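Local coordinates for protein phosphate transporter (Thermotoga maritima MSB8, PDB 6L85) that probably imports phosphate across the cell membrane, driven by the co-transport of sodium ions, at residues Phe190-Leu195 / Ser200-Leu205; Thr107-Gly112 / Pro383-Thr388; Asn320-Thr325 / Thr355-Ala360; Gly19-Ala24 / Ile96-Gly101. All coordinates share one frame; numbering follows the deposited sequence.

Contact 1 of 4, residues Phe190-Leu195 / Ser200-Leu205; sequences FVKKTL and SESFLL. With LMT (dodecyl-beta-D-maltoside), chain O; LMT (dodecyl-beta-D-maltoside), chain N.
Val191 and Ser202 face each other where two helical segments pass nearly antiparallel, at 149°, with the axes 8.5 Å apart at closest and the CA atoms of this pair separated by 5.2 Å. The CG1 methyl of Val191, set opposite its own backbone N (chi1 169°), lies 3.3 Å from Ser202 OG. Val191 CG1 and CG2 both lie 4.1 Å from Leu205 CD1, so the leucine tip touches the two branches at once while the side chains cross at about a right angle. Ser202 OG also sits over the start of the Lys192 side chain, yet its hydrogen bond goes to Pro198 O, in the turn just before helix 199-224. This is a helical hairpin, helix 167-194 turning through a few residues into helix 199-224. On the first arm a wider pi-type turn is marked by the bond from Leu195 N to Phe190 O (3.1 Å). Two dodecyl maltosides lie along that arm, their alkyl chains meeting the Phe190 ring obliquely, and Leu195 CG lies above one face of this ring, off toward its rim. Leu195 also packs on Leu195 of the second subunit, and Glu201 and Leu205 touch Phe286 of that subunit.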
# COMPACT_ATOMS: atom_id res chain seq x y z
N PHE B 190 -11.77 -0.53 -2.33
CA PHE B 190 -11.02 -1.78 -2.29
C PHE B 190 -11.65 -2.75 -1.30
O PHE B 190 -11.82 -3.93 -1.59
CB PHE B 190 -9.57 -1.49 -1.93
CG PHE B 190 -8.74 -2.72 -1.72
CD1 PHE B 190 -8.48 -3.58 -2.77
CD2 PHE B 190 -8.20 -3.01 -0.47
CE1 PHE B 190 -7.69 -4.73 -2.58
CE2 PHE B 190 -7.40 -4.14 -0.28
CZ PHE B 190 -7.15 -5.00 -1.34
N VAL B 191 -12.01 -2.25 -0.13
CA VAL B 191 -12.55 -3.11 0.91
C VAL B 191 -13.95 -3.59 0.52
O VAL B 191 -14.31 -4.75 0.75
CB VAL B 191 -12.55 -2.37 2.26
CG1 VAL B 191 -13.36 -3.17 3.30
CG2 VAL B 191 -11.09 -2.12 2.72
N LYS B 192 -14.75 -2.72 -0.11
CA LYS B 192 -16.11 -3.08 -0.47
C LYS B 192 -16.14 -4.00 -1.68
O LYS B 192 -16.63 -5.13 -1.60
CB LYS B 192 -16.93 -1.80 -0.72
CG LYS B 192 -18.37 -2.07 -1.13
CD LYS B 192 -19.20 -2.49 0.08
CE LYS B 192 -20.53 -3.13 -0.33
NZ LYS B 192 -20.42 -4.62 -0.34
N LYS B 193 -15.61 -3.56 -2.82
CA LYS B 193 -15.73 -4.33 -4.06
C LYS B 193 -14.71 -5.45 -4.18
O LYS B 193 -15.04 -6.52 -4.68
CB LYS B 193 -15.60 -3.40 -5.27
CG LYS B 193 -16.77 -2.48 -5.45
CD LYS B 193 -17.67 -3.01 -6.55
CE LYS B 193 -16.86 -3.33 -7.81
NZ LYS B 193 -17.79 -3.66 -8.94
N THR B 194 -13.44 -5.22 -3.82
CA THR B 194 -12.49 -6.30 -4.07
C THR B 194 -12.53 -7.35 -2.96
O THR B 194 -12.57 -8.55 -3.25
CB THR B 194 -11.07 -5.75 -4.23
OG1 THR B 194 -11.02 -4.90 -5.37
CG2 THR B 194 -10.07 -6.91 -4.42
N LEU B 195 -12.49 -6.92 -1.70
CA LEU B 195 -12.49 -7.87 -0.59
C LEU B 195 -13.88 -8.31 -0.19
O LEU B 195 -14.01 -9.20 0.65
CB LEU B 195 -11.78 -7.27 0.63
CG LEU B 195 -10.37 -6.76 0.42
CD1 LEU B 195 -9.78 -6.37 1.77
CD2 LEU B 195 -9.50 -7.79 -0.29
N SER B 200 -20.57 -0.99 5.99
CA SER B 200 -20.18 -0.28 7.20
C SER B 200 -18.69 -0.46 7.50
O SER B 200 -18.01 0.49 7.90
CB SER B 200 -21.03 -0.77 8.38
OG SER B 200 -20.64 -2.09 8.73
N GLU B 201 -18.17 -1.68 7.30
CA GLU B 201 -16.75 -1.93 7.53
C GLU B 201 -15.89 -1.23 6.49
O GLU B 201 -14.83 -0.68 6.83
CB GLU B 201 -16.47 -3.44 7.52
CG GLU B 201 -15.08 -3.77 8.06
CD GLU B 201 -14.61 -5.17 7.69
OE1 GLU B 201 -15.47 -6.02 7.35
OE2 GLU B 201 -13.38 -5.41 7.76
N SER B 202 -16.32 -1.24 5.23
CA SER B 202 -15.61 -0.51 4.18
C SER B 202 -15.51 0.97 4.52
O SER B 202 -14.43 1.57 4.42
CB SER B 202 -16.32 -0.70 2.85
OG SER B 202 -16.33 -2.07 2.52
N PHE B 203 -16.63 1.58 4.94
CA PHE B 203 -16.61 3.00 5.28
C PHE B 203 -15.76 3.25 6.51
O PHE B 203 -15.05 4.26 6.58
CB PHE B 203 -18.04 3.50 5.53
CG PHE B 203 -18.80 3.82 4.28
CD1 PHE B 203 -18.13 4.30 3.15
CD2 PHE B 203 -20.17 3.66 4.23
CE1 PHE B 203 -18.84 4.61 1.98
CE2 PHE B 203 -20.89 3.97 3.07
CZ PHE B 203 -20.21 4.44 1.94
N LEU B 204 -15.84 2.37 7.50
CA LEU B 204 -15.06 2.57 8.72
C LEU B 204 -13.57 2.54 8.42
O LEU B 204 -12.80 3.39 8.92
CB LEU B 204 -15.45 1.50 9.74
CG LEU B 204 -14.69 1.52 11.05
CD1 LEU B 204 -15.12 2.72 11.87
CD2 LEU B 204 -14.91 0.21 11.81
N LEU B 205 -13.13 1.61 7.58
CA LEU B 205 -11.72 1.56 7.20
C LEU B 205 -11.33 2.76 6.34
O LEU B 205 -10.24 3.33 6.51
CB LEU B 205 -11.43 0.24 6.47
CG LEU B 205 -11.25 -0.93 7.45
CD1 LEU B 205 -11.43 -2.28 6.79
CD2 LEU B 205 -9.87 -0.83 8.09
C1' LMT O . -9.66 -11.15 -3.19
C2' LMT O . -10.14 -11.94 -4.40
C3' LMT O . -11.50 -12.60 -4.26
C4' LMT O . -11.80 -13.02 -2.84
C5' LMT O . -11.38 -11.91 -1.88
C6' LMT O . -11.82 -12.23 -0.46
O1' LMT O . -8.24 -11.06 -3.29
O2' LMT O . -10.22 -11.07 -5.52
O3' LMT O . -11.48 -13.74 -5.10
O5' LMT O . -9.96 -11.76 -1.96
O6' LMT O . -13.19 -12.60 -0.46
C1 LMT O . -7.72 -9.94 -4.03
C2 LMT O . -6.20 -9.87 -3.75
C3 LMT O . -5.84 -8.41 -3.38
C4 LMT O . -4.33 -8.27 -3.62
C5 LMT O . -3.86 -6.98 -2.93
C6 LMT O . -2.39 -7.20 -2.56
C7 LMT O . -1.74 -5.80 -2.41
C8 LMT O . -2.01 -5.28 -0.98
C9 LMT O . -1.70 -3.76 -0.96
C10 LMT O . -0.22 -3.54 -0.53
C11 LMT O . -0.06 -2.07 -0.10
C12 LMT O . 1.43 -1.71 -0.02
C1' LMT N . -10.83 -10.11 5.77
C2' LMT N . -11.30 -9.97 7.20
C3' LMT N . -12.12 -11.18 7.64
C4' LMT N . -11.69 -12.43 6.91
C5' LMT N . -11.71 -12.23 5.40
C6' LMT N . -12.92 -12.90 4.81
O1' LMT N . -10.77 -8.81 5.16
O2' LMT N . -10.20 -9.82 8.06
O3' LMT N . -13.49 -10.92 7.42
O5' LMT N . -11.75 -10.86 5.04
O6' LMT N . -12.57 -14.21 4.40
C1 LMT N . -9.47 -8.19 5.05
C2 LMT N . -9.20 -7.34 6.31
C3 LMT N . -9.16 -5.86 5.87
C4 LMT N . -7.80 -5.61 5.19
C5 LMT N . -7.81 -4.11 4.84
C6 LMT N . -6.71 -3.84 3.81
C7 LMT N . -6.35 -2.33 3.88
C8 LMT N . -5.75 -1.94 2.49
C9 LMT N . -4.21 -1.80 2.58
C10 LMT N . -3.65 -1.37 1.19
C11 LMT N . -3.60 0.16 1.15
C12 LMT N . -2.33 0.64 0.46

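Contact 2 of 4, residues Thr107-Gly112 / Pro383-Thr388; sequences THSIVG and PTVAAT. With NA (sodium ion), chain R; PO4 (phosphate ion), chain P.
The flat groups that meet the other helix are two peptide carbonyls, each touched at its oxygen: Gly112 O lies 3.1 Å from Ala386 CA in a CA-H...O contact and 3.2 Å from Ala386 CB. About a turn earlier on helix 106-121, Ser109 O takes Val385 CG1 at 3.0 Å, while the CG2 branch of Val385 lies 4.0 Å from Ser109 CB; a chi1 of 178° turns the two methyls so that one meets the carbonyl and the other the side chain. The segments cross at -36°, with their axes 7.7 Å apart, and the glycine lets the backbones come close. Ser109 OG is bonded to Ser105 O. At the start of helix 106-121, Thr107 grips two ions: its OG1 binds a sodium ion at 2.5 Å and donates to phosphate O2 at 2.6 Å, while its backbone N donates to the same oxygen. Asn257, Asp258 and Ile344 complete the protein part of that sodium site, and Ser105 and Thr347 are among the other phosphate ligands. One hydroxyl thus couples cation to anion, consistent with sodium-dependent phosphate binding, beside an interface that is itself held by apolar and CA-H...O contacts.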
# COMPACT_ATOMS: atom_id res chain seq x y z
N THR B 107 -8.61 1.73 -24.47
CA THR B 107 -9.90 1.11 -24.18
C THR B 107 -10.79 1.09 -25.44
O THR B 107 -11.37 0.05 -25.79
CB THR B 107 -10.58 1.86 -23.03
OG1 THR B 107 -9.67 1.99 -21.92
CG2 THR B 107 -11.87 1.16 -22.58
N HIS B 108 -10.91 2.24 -26.12
CA HIS B 108 -11.66 2.27 -27.37
C HIS B 108 -11.08 1.27 -28.35
O HIS B 108 -11.82 0.55 -29.04
CB HIS B 108 -11.66 3.68 -27.98
CG HIS B 108 -12.46 4.66 -27.18
ND1 HIS B 108 -12.75 5.93 -27.63
CD2 HIS B 108 -13.04 4.56 -25.96
CE1 HIS B 108 -13.47 6.57 -26.73
NE2 HIS B 108 -13.65 5.76 -25.70
N SER B 109 -9.74 1.17 -28.36
CA SER B 109 -9.06 0.26 -29.28
C SER B 109 -9.43 -1.19 -28.99
O SER B 109 -9.76 -1.95 -29.91
CB SER B 109 -7.55 0.46 -29.20
OG SER B 109 -7.26 1.84 -29.26
N ILE B 110 -9.37 -1.61 -27.72
CA ILE B 110 -9.59 -3.03 -27.47
C ILE B 110 -11.07 -3.38 -27.62
O ILE B 110 -11.41 -4.48 -28.08
CB ILE B 110 -9.01 -3.49 -26.11
CG1 ILE B 110 -9.00 -5.02 -26.01
CG2 ILE B 110 -9.78 -2.94 -24.93
CD1 ILE B 110 -7.98 -5.69 -26.94
N VAL B 111 -11.98 -2.46 -27.26
CA VAL B 111 -13.40 -2.73 -27.44
C VAL B 111 -13.74 -2.84 -28.93
O VAL B 111 -14.48 -3.73 -29.35
CB VAL B 111 -14.26 -1.66 -26.74
CG1 VAL B 111 -15.74 -1.75 -27.17
CG2 VAL B 111 -14.13 -1.80 -25.23
N GLY B 112 -13.15 -1.96 -29.75
CA GLY B 112 -13.28 -2.10 -31.19
C GLY B 112 -12.76 -3.44 -31.68
O GLY B 112 -13.39 -4.08 -32.52
N PRO B 383 -13.48 1.98 -35.41
CA PRO B 383 -13.64 1.21 -36.67
C PRO B 383 -12.33 0.68 -37.23
O PRO B 383 -12.30 -0.43 -37.77
CB PRO B 383 -14.29 2.22 -37.62
CG PRO B 383 -13.97 3.58 -37.05
CD PRO B 383 -13.98 3.37 -35.56
N THR B 384 -11.23 1.43 -37.13
CA THR B 384 -9.95 0.93 -37.63
C THR B 384 -9.55 -0.35 -36.91
O THR B 384 -9.14 -1.34 -37.55
CB THR B 384 -8.87 1.99 -37.45
OG1 THR B 384 -9.28 3.21 -38.07
CG2 THR B 384 -7.55 1.52 -38.06
N VAL B 385 -9.65 -0.37 -35.58
CA VAL B 385 -9.24 -1.56 -34.86
C VAL B 385 -10.24 -2.68 -35.08
O VAL B 385 -9.85 -3.85 -35.20
CB VAL B 385 -9.04 -1.27 -33.36
CG1 VAL B 385 -8.66 -2.55 -32.65
CG2 VAL B 385 -7.95 -0.22 -33.16
N ALA B 386 -11.54 -2.36 -35.12
CA ALA B 386 -12.54 -3.38 -35.42
C ALA B 386 -12.23 -4.06 -36.75
O ALA B 386 -12.22 -5.30 -36.85
CB ALA B 386 -13.94 -2.78 -35.41
N ALA B 387 -11.93 -3.27 -37.79
CA ALA B 387 -11.65 -3.83 -39.11
C ALA B 387 -10.36 -4.63 -39.10
O ALA B 387 -10.28 -5.70 -39.72
CB ALA B 387 -11.59 -2.70 -40.15
N THR B 388 -9.33 -4.14 -38.40
CA THR B 388 -8.07 -4.87 -38.32
C THR B 388 -8.24 -6.19 -37.58
O THR B 388 -7.66 -7.21 -37.96
CB THR B 388 -7.02 -4.00 -37.61
OG1 THR B 388 -6.93 -2.72 -38.27
CG2 THR B 388 -5.66 -4.66 -37.61
NA NA R . -10.23 1.95 -19.53
P PO4 P . -7.35 4.87 -22.32
O1 PO4 P . -7.42 6.35 -22.71
O2 PO4 P . -8.50 4.08 -22.91
O3 PO4 P . -7.42 4.78 -20.80
O4 PO4 P . -6.08 4.24 -22.87
O HOH W 1 -10.70 -0.27 -19.69

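Contact 3 of 4, residues Asn320-Thr325 / Thr355-Ala360; sequences NSRGFT and TGVGFA
Val357 fills the tight part of this contact, its CG1 methyl reaching to 3.6 Å from Thr325 CG2 as the two side chains run alongside in opposing senses. With chi1 at -66°, the Thr325 hydroxyl bonds back to its own helix and CG2 is the branch turned to the valine: OG1 donates to Ser321 O at 3.0 Å, from the face of that carbonyl opposite to Thr325 N. The other side is looser and polar. Arg322 runs extended from CG to NE past the valine, with CG 4.2 Å from Val357 CB, and NE donates to Val357 O at 3.1 Å with an angle of 160° at the hydrogen. The acceptor lies at the guanidinium edge, within its plane, although the donor is tilted from the plane of the carbonyl. The guanidinium has a second partner, Thr319 OG1, bonded to NH1, so two bonds hold the partly exposed group. The carbonyl it takes belongs to the last turn of helix 346-357, where Gly358 leaves the helix with positive phi; beyond it Phe359 lies on the surface. Helix 129-162 covers the contact through Phe154, which touches Arg322, and Ser150, which touches Val357, while helix 231-258 packs against the start of helix 320-339 through Phe239.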
# COMPACT_ATOMS: atom_id res chain seq x y z
N ASN B 320 0.12 24.74 -10.51
CA ASN B 320 0.15 23.54 -9.68
C ASN B 320 -1.20 23.26 -9.04
O ASN B 320 -1.59 22.09 -8.88
CB ASN B 320 1.23 23.68 -8.63
CG ASN B 320 2.61 23.53 -9.24
OD1 ASN B 320 2.95 22.46 -9.74
ND2 ASN B 320 3.39 24.60 -9.24
N SER B 321 -1.96 24.31 -8.69
CA SER B 321 -3.29 24.06 -8.14
C SER B 321 -4.22 23.49 -9.20
O SER B 321 -5.08 22.65 -8.90
CB SER B 321 -3.86 25.35 -7.54
OG SER B 321 -3.83 26.38 -8.50
N ARG B 322 -4.01 23.86 -10.47
CA ARG B 322 -4.85 23.30 -11.52
C ARG B 322 -4.45 21.87 -11.86
O ARG B 322 -5.32 21.04 -12.13
CB ARG B 322 -4.79 24.17 -12.77
CG ARG B 322 -5.66 25.42 -12.66
CD ARG B 322 -5.74 26.18 -13.98
NE ARG B 322 -6.73 27.25 -13.88
CZ ARG B 322 -6.50 28.41 -13.28
NH1 ARG B 322 -5.31 28.66 -12.74
NH2 ARG B 322 -7.45 29.32 -13.22
N GLY B 323 -3.14 21.57 -11.89
CA GLY B 323 -2.71 20.20 -12.13
C GLY B 323 -3.17 19.26 -11.03
O GLY B 323 -3.64 18.16 -11.30
N PHE B 324 -3.04 19.70 -9.77
CA PHE B 324 -3.63 19.01 -8.63
C PHE B 324 -5.11 18.70 -8.86
O PHE B 324 -5.56 17.56 -8.66
CB PHE B 324 -3.45 19.89 -7.39
CG PHE B 324 -3.97 19.28 -6.10
CD1 PHE B 324 -3.14 18.50 -5.31
CD2 PHE B 324 -5.27 19.54 -5.66
CE1 PHE B 324 -3.59 17.95 -4.11
CE2 PHE B 324 -5.72 19.01 -4.46
CZ PHE B 324 -4.88 18.21 -3.69
N THR B 325 -5.89 19.72 -9.27
CA THR B 325 -7.33 19.56 -9.48
C THR B 325 -7.64 18.60 -10.65
O THR B 325 -8.55 17.77 -10.56
CB THR B 325 -7.97 20.94 -9.72
OG1 THR B 325 -7.85 21.71 -8.51
CG2 THR B 325 -9.46 20.84 -10.10
N THR B 355 -10.07 20.80 -19.69
CA THR B 355 -10.98 21.82 -20.21
C THR B 355 -11.86 22.38 -19.09
O THR B 355 -12.25 23.55 -19.13
CB THR B 355 -11.84 21.28 -21.36
OG1 THR B 355 -12.92 20.50 -20.86
CG2 THR B 355 -11.03 20.45 -22.32
N GLY B 356 -12.13 21.57 -18.07
CA GLY B 356 -12.94 22.05 -16.96
C GLY B 356 -12.22 23.02 -16.04
O GLY B 356 -12.85 23.88 -15.43
N VAL B 357 -10.90 22.89 -15.90
CA VAL B 357 -10.19 23.88 -15.07
C VAL B 357 -9.80 25.12 -15.85
O VAL B 357 -9.28 26.07 -15.26
CB VAL B 357 -8.87 23.43 -14.42
CG1 VAL B 357 -9.13 22.47 -13.29
CG2 VAL B 357 -7.89 22.90 -15.47
N GLY B 358 -10.00 25.13 -17.15
CA GLY B 358 -9.51 26.26 -17.91
C GLY B 358 -8.36 25.79 -18.79
O GLY B 358 -7.53 24.97 -18.39
N PHE B 359 -8.33 26.32 -20.00
CA PHE B 359 -7.27 26.02 -20.95
C PHE B 359 -6.66 27.34 -21.38
O PHE B 359 -7.35 28.20 -21.93
CB PHE B 359 -7.82 25.24 -22.16
CG PHE B 359 -9.04 25.86 -22.80
CD1 PHE B 359 -10.32 25.56 -22.33
CD2 PHE B 359 -8.91 26.74 -23.87
CE1 PHE B 359 -11.44 26.14 -22.92
CE2 PHE B 359 -10.03 27.33 -24.46
CZ PHE B 359 -11.30 27.03 -23.98
N ALA B 360 -5.37 27.54 -21.07
CA ALA B 360 -4.68 28.68 -21.66
C ALA B 360 -4.84 28.66 -23.18
O ALA B 360 -5.31 29.64 -23.77
CB ALA B 360 -3.20 28.73 -21.23

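Contact 4 of 4, residues Gly19-Ala24 / Ile96-Gly101; sequences GANDVA and IATNWG. With NA (sodium ion), chain Q.
The side-chain amide nitrogen of Asn21 serves two acceptors, Thr98 OG1 and Tyr102 O, and so ties helix 2-32 to the end of helix 76-99. Its bond to Thr98 OG1 is 2.9 Å long and almost straight at 172°, with the hydroxyl oxygen lying in the amide plane. A chi1 of -157° swings the amide across to the threonine, and Thr98 OG1 is in turn bonded to Ile94 O in its own helix. Beside this polar link, Ala20 CB touches Thr98 CG2 at 4.1 Å. Just past Thr98, the helix closes in a Schellman motif with Gly101 as the C-prime residue. The other end of the amide meets a metal: Asn21 OD1 binds a sodium ion at 2.6 Å, and Asp22 OD1 binds it at 2.3 Å. Val104 O and Thr347 OG1 are further ligands, as is a water that sits 2.4 Å from the sodium ion and donates to Asn21 O. Asp22 OD2 is bonded to His254 NE2, a second-shell bond consistent with holding the carboxylate in place. With its nitrogen bonded to two acceptors, the amide has its rotation fixed and its oxygen aimed at the metal; coordination would probably also polarise the N-H groups and strengthen their bonds.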
# COMPACT_ATOMS: atom_id res chain seq x y z
N GLY B 19 0.86 0.98 -21.14
CA GLY B 19 1.75 1.76 -20.29
C GLY B 19 2.45 2.86 -21.07
O GLY B 19 2.49 4.02 -20.63
N ALA B 20 2.94 2.52 -22.27
CA ALA B 20 3.65 3.47 -23.11
C ALA B 20 2.78 4.66 -23.49
O ALA B 20 3.22 5.82 -23.40
CB ALA B 20 4.15 2.77 -24.37
N ASN B 21 1.53 4.40 -23.91
CA ASN B 21 0.70 5.51 -24.37
C ASN B 21 0.11 6.33 -23.24
O ASN B 21 -0.13 7.53 -23.41
CB ASN B 21 -0.47 5.01 -25.24
CG ASN B 21 -1.00 6.11 -26.17
OD1 ASN B 21 -2.00 6.80 -25.88
ND2 ASN B 21 -0.31 6.29 -27.29
N ASP B 22 -0.15 5.71 -22.09
CA ASP B 22 -0.98 6.36 -21.09
C ASP B 22 -0.24 6.90 -19.88
O ASP B 22 -0.88 7.57 -19.06
CB ASP B 22 -2.06 5.40 -20.58
CG ASP B 22 -3.16 5.13 -21.61
OD1 ASP B 22 -3.10 5.67 -22.73
OD2 ASP B 22 -4.07 4.35 -21.30
N VAL B 23 1.07 6.63 -19.70
CA VAL B 23 1.70 7.21 -18.51
C VAL B 23 1.55 8.74 -18.48
O VAL B 23 1.32 9.33 -17.41
CB VAL B 23 3.18 6.75 -18.39
CG1 VAL B 23 4.01 7.19 -19.58
CG2 VAL B 23 3.78 7.24 -17.06
N ALA B 24 1.55 9.38 -19.66
CA ALA B 24 1.29 10.82 -19.74
C ALA B 24 0.01 11.23 -19.01
O ALA B 24 -0.01 12.29 -18.36
CB ALA B 24 1.20 11.27 -21.20
N ILE B 96 1.52 2.13 -33.14
CA ILE B 96 1.69 3.11 -34.22
C ILE B 96 1.49 4.51 -33.67
O ILE B 96 2.34 5.41 -33.82
CB ILE B 96 0.72 2.80 -35.38
CG1 ILE B 96 1.17 1.59 -36.19
CG2 ILE B 96 0.53 4.02 -36.28
CD1 ILE B 96 2.62 1.62 -36.56
N ALA B 97 0.36 4.72 -32.98
CA ALA B 97 0.08 6.03 -32.42
C ALA B 97 1.19 6.46 -31.46
O ALA B 97 1.66 7.60 -31.52
CB ALA B 97 -1.28 6.04 -31.73
N THR B 98 1.61 5.56 -30.57
CA THR B 98 2.66 5.91 -29.62
C THR B 98 3.92 6.32 -30.36
O THR B 98 4.54 7.34 -30.03
CB THR B 98 2.95 4.75 -28.67
OG1 THR B 98 1.78 4.44 -27.90
CG2 THR B 98 4.11 5.10 -27.70
N ASN B 99 4.30 5.55 -31.38
CA ASN B 99 5.48 5.87 -32.17
C ASN B 99 5.42 7.29 -32.68
O ASN B 99 6.45 7.98 -32.72
CB ASN B 99 5.62 4.90 -33.35
CG ASN B 99 6.96 5.07 -34.09
OD1 ASN B 99 8.04 4.88 -33.52
ND2 ASN B 99 6.88 5.43 -35.37
N TRP B 100 4.24 7.78 -33.06
CA TRP B 100 4.21 9.18 -33.46
C TRP B 100 3.94 10.14 -32.30
O TRP B 100 3.76 11.34 -32.52
CB TRP B 100 3.20 9.41 -34.58
CG TRP B 100 3.86 9.23 -35.91
CD1 TRP B 100 4.35 10.21 -36.73
CD2 TRP B 100 4.16 7.98 -36.56
NE1 TRP B 100 4.91 9.65 -37.85
CE2 TRP B 100 4.81 8.29 -37.77
CE3 TRP B 100 3.93 6.64 -36.23
CZ2 TRP B 100 5.24 7.30 -38.66
CZ3 TRP B 100 4.36 5.65 -37.12
CH2 TRP B 100 5.00 5.99 -38.32
N GLY B 101 3.94 9.65 -31.06
CA GLY B 101 3.65 10.52 -29.94
C GLY B 101 2.20 10.92 -29.79
O GLY B 101 1.90 11.91 -29.12
NA NA Q . -3.90 7.28 -24.17
O HOH W 2 -2.42 9.03 -23.52

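Contacts 2 and 4 lie closest, with centres about 16 Å apart, joined by the succession of helix 76-99 and helix 106-121. The phosphate bound in contact 2 lies about 6 Å, between nearest atoms, from the Asn21 side chain, so both stand beside the ion-binding region, contact 4 through Asn21 and Asp22 and contact 2 through Thr107 at one end. Contact 3 stands about 23 Å from contact 4 and 31 Å from contact 2, between centres, while contact 1 is 31 to 35 Å from all the others. Along the chain contact 4 closes first; contact 2 then spans from helix 106-121 to helix 368-400, enclosing contacts 1 and 3 in turn. The all-helical chain thus combines an ion-binding region shared by several helices with a peripheral hairpin at the subunit interface.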